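Local atomic coordinates of putative diacylglycerol kinase (Bacillus anthracis, PDB entry 4WRR), a protein that probably phosphorylates diacylglycerol with ATP to give phosphatidic acid, as a magnesium-binding member of the bacterial diacylglycerol kinase family. Residues G220-F225 with I284-G289. Residues are numbered along the deposited sequence; the frame is centred on the assembly and turned at random.
With MG (magnesium ion), chain E.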
loop_
_atom_site.group_PDB
_atom_site.type_symbol
_atom_site.label_atom_id
_atom_site.label_comp_id
_atom_site.label_asym_id
_atom_site.label_seq_id
_atom_site.Cartn_x
_atom_site.Cartn_y
_atom_site.Cartn_z
ATOM N N GLY A 220 24.349 1.422 27.201
ATOM C CA GLY A 220 24.173 2.869 27.168
ATOM C C GLY A 220 25.457 3.680 27.079
ATOM O O GLY A 220 25.385 4.879 27.164
ATOM N N THR A 221 26.623 3.039 26.916
ATOM C CA THR A 221 27.877 3.733 26.647
ATOM C C THR A 221 28.662 3.061 25.534
ATOM O O THR A 221 28.440 1.885 25.227
ATOM C CB THR A 221 28.843 3.772 27.869
ATOM O OG1 THR A 221 29.162 2.428 28.311
ATOM C CG2 THR A 221 28.254 4.495 28.983
ATOM N N LEU A 222 29.560 3.816 24.924
ATOM C CA LEU A 222 30.445 3.317 23.907
ATOM C C LEU A 222 31.826 3.120 24.488
ATOM O O LEU A 222 32.127 3.657 25.534
ATOM C CB LEU A 222 30.530 4.313 22.778
ATOM C CG LEU A 222 29.287 4.363 21.900
ATOM C CD1 LEU A 222 29.359 5.598 21.035
ATOM C CD2 LEU A 222 29.181 3.114 21.026
ATOM N N ASP A 223 32.644 2.330 23.807
ATOM C CA ASP A 223 33.973 1.966 24.281
ATOM C C ASP A 223 35.016 2.524 23.348
ATOM O O ASP A 223 34.994 2.223 22.166
ATOM C CB ASP A 223 34.122 0.444 24.355
ATOM C CG ASP A 223 33.497 -0.145 25.588
ATOM O OD1 ASP A 223 32.249 -0.241 25.646
ATOM O OD2 ASP A 223 34.254 -0.494 26.542
ATOM N N ILE A 224 35.883 3.392 23.873
ATOM C CA ILE A 224 36.992 3.952 23.129
ATOM C C ILE A 224 38.233 3.080 23.400
ATOM O O ILE A 224 38.519 2.785 24.537
ATOM C CB ILE A 224 37.299 5.383 23.591
ATOM C CG1 ILE A 224 36.060 6.293 23.438
ATOM C CG2 ILE A 224 38.458 5.952 22.788
ATOM C CD1 ILE A 224 36.205 7.622 24.123
ATOM N N PHE A 225 38.986 2.752 22.362
ATOM C CA PHE A 225 40.119 1.867 22.465
ATOM C C PHE A 225 41.204 2.389 21.551
ATOM O O PHE A 225 41.010 2.462 20.333
ATOM C CB PHE A 225 39.692 0.467 22.040
ATOM C CG PHE A 225 40.767 -0.591 22.170
ATOM C CD1 PHE A 225 40.885 -1.345 23.330
ATOM C CD2 PHE A 225 41.609 -0.869 21.115
ATOM C CE1 PHE A 225 41.862 -2.335 23.449
ATOM C CE2 PHE A 225 42.561 -1.873 21.205
ATOM C CZ PHE A 225 42.704 -2.593 22.381
ATOM N N ILE A 284 30.600 11.634 17.874
ATOM C CA ILE A 284 29.971 10.321 17.998
ATOM C C ILE A 284 29.056 10.326 19.198
ATOM O O ILE A 284 29.477 10.690 20.308
ATOM C CB ILE A 284 31.019 9.215 18.138
ATOM C CG1 ILE A 284 31.946 9.233 16.916
ATOM C CG2 ILE A 284 30.340 7.850 18.254
ATOM C CD1 ILE A 284 33.123 8.280 17.011
ATOM N N GLU A 285 27.832 9.872 18.967
ATOM C CA GLU A 285 26.789 9.872 19.961
ATOM C C GLU A 285 26.270 8.467 20.051
ATOM O O GLU A 285 26.485 7.674 19.147
ATOM C CB GLU A 285 25.643 10.775 19.498
ATOM C CG GLU A 285 25.970 12.258 19.457
ATOM C CD GLU A 285 26.297 12.865 20.826
ATOM O OE1 GLU A 285 26.778 14.018 20.830
ATOM O OE2 GLU A 285 26.058 12.231 21.889
ATOM N N LEU A 286 25.584 8.156 21.144
ATOM C CA LEU A 286 24.922 6.883 21.312
ATOM C C LEU A 286 23.411 7.040 21.459
ATOM O O LEU A 286 22.943 7.808 22.277
ATOM C CB LEU A 286 25.473 6.138 22.535
ATOM C CG LEU A 286 24.965 4.715 22.623
ATOM C CD1 LEU A 286 25.571 3.832 21.537
ATOM C CD2 LEU A 286 25.258 4.130 23.969
ATOM N N LEU A 287 22.653 6.275 20.677
ATOM C CA LEU A 287 21.185 6.293 20.752
ATOM C C LEU A 287 20.739 5.037 21.490
ATOM O O LEU A 287 20.775 3.924 20.944
ATOM C CB LEU A 287 20.607 6.335 19.376
ATOM C CG LEU A 287 21.114 7.476 18.521
ATOM C CD1 LEU A 287 20.470 7.383 17.141
ATOM C CD2 LEU A 287 20.788 8.846 19.146
ATOM N N GLN A 288 20.395 5.220 22.754
ATOM C CA GLN A 288 20.158 4.135 23.658
ATOM C C GLN A 288 18.851 3.435 23.275
ATOM O O GLN A 288 17.842 4.071 23.083
ATOM C CB GLN A 288 20.128 4.671 25.108
ATOM C CG GLN A 288 20.124 3.591 26.183
ATOM C CD GLN A 288 20.422 4.115 27.622
ATOM O OE1 GLN A 288 20.635 5.324 27.850
ATOM N NE2 GLN A 288 20.410 3.182 28.607
ATOM N N GLY A 289 18.887 2.108 23.152
ATOM C CA GLY A 289 17.690 1.346 22.845
ATOM C C GLY A 289 17.011 1.721 21.518
ATOM O O GLY A 289 15.837 1.584 21.395
HETATM MG MG MG E . 28.167 -0.311 24.852
HETATM O O HOH W 1 29.837 -1.288 26.335
HETATM O O HOH W 2 30.041 0.007 23.718
HETATM O O HOH W 3 26.288 0.379 23.840
#
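Leu-222 sends its two methyls to two different residues of 284-289. CD1 meets the branch methyl CG2 of Ile-284 at 3.7 Å, the two side chains crossing at about a right angle, and the same CD1 lies 4.0 Å from the carbonyl O of Glu-285. CD2 rests against CD1 of Leu-286, also at 3.7 Å, in a more slanting crossing. Ile-284 and Leu-286, two residues apart on one strand, both direct their CB toward 220-225, while Glu-285 between them turns away and hydrogen-bonds through OE2 to OG of Ser-259. Leu-286 carries its CG opposite the backbone N (chi1 -171°), and its CD1 meets Leu-222; its CD2 is modelled too close to the Gly-220 carbonyl for its exact position to be trusted. Beside it, the extended side chain of Gln-288 brings CD to 4.0 Å from CA of Gly-220. No hydrogen bond links the segments: strands 222-228 and 282-294 belong to different antiparallel sheets of the YegS-type, NAD kinase-like beta sandwich, and the short strand segments run 9.2 Å apart at 149°. The side chains of Leu-222, Ile-284 and Leu-286 pack between the two sheets, with Ile-260 and Ala-129 also touching Leu-222. The carboxylate of Asp-127, on strand 123-131, bridges the two segments, OD2 accepting from N of Gly-220 and OD1 from N of Gly-289. Next to this apolar contact, the carbonyl O of Thr-221 binds magnesium at 2.2 Å, alongside Lys-216 O, Asp-219 OD1 and three waters. Asp-223 serves this ion from the second shell: OD1 accepts from two of the metal-bound waters, at 2.7 Å and 2.9 Å, whereas OD2 forms a salt bridge with NZ of Lys-256 and a hydrogen bond with NE2 of His-254.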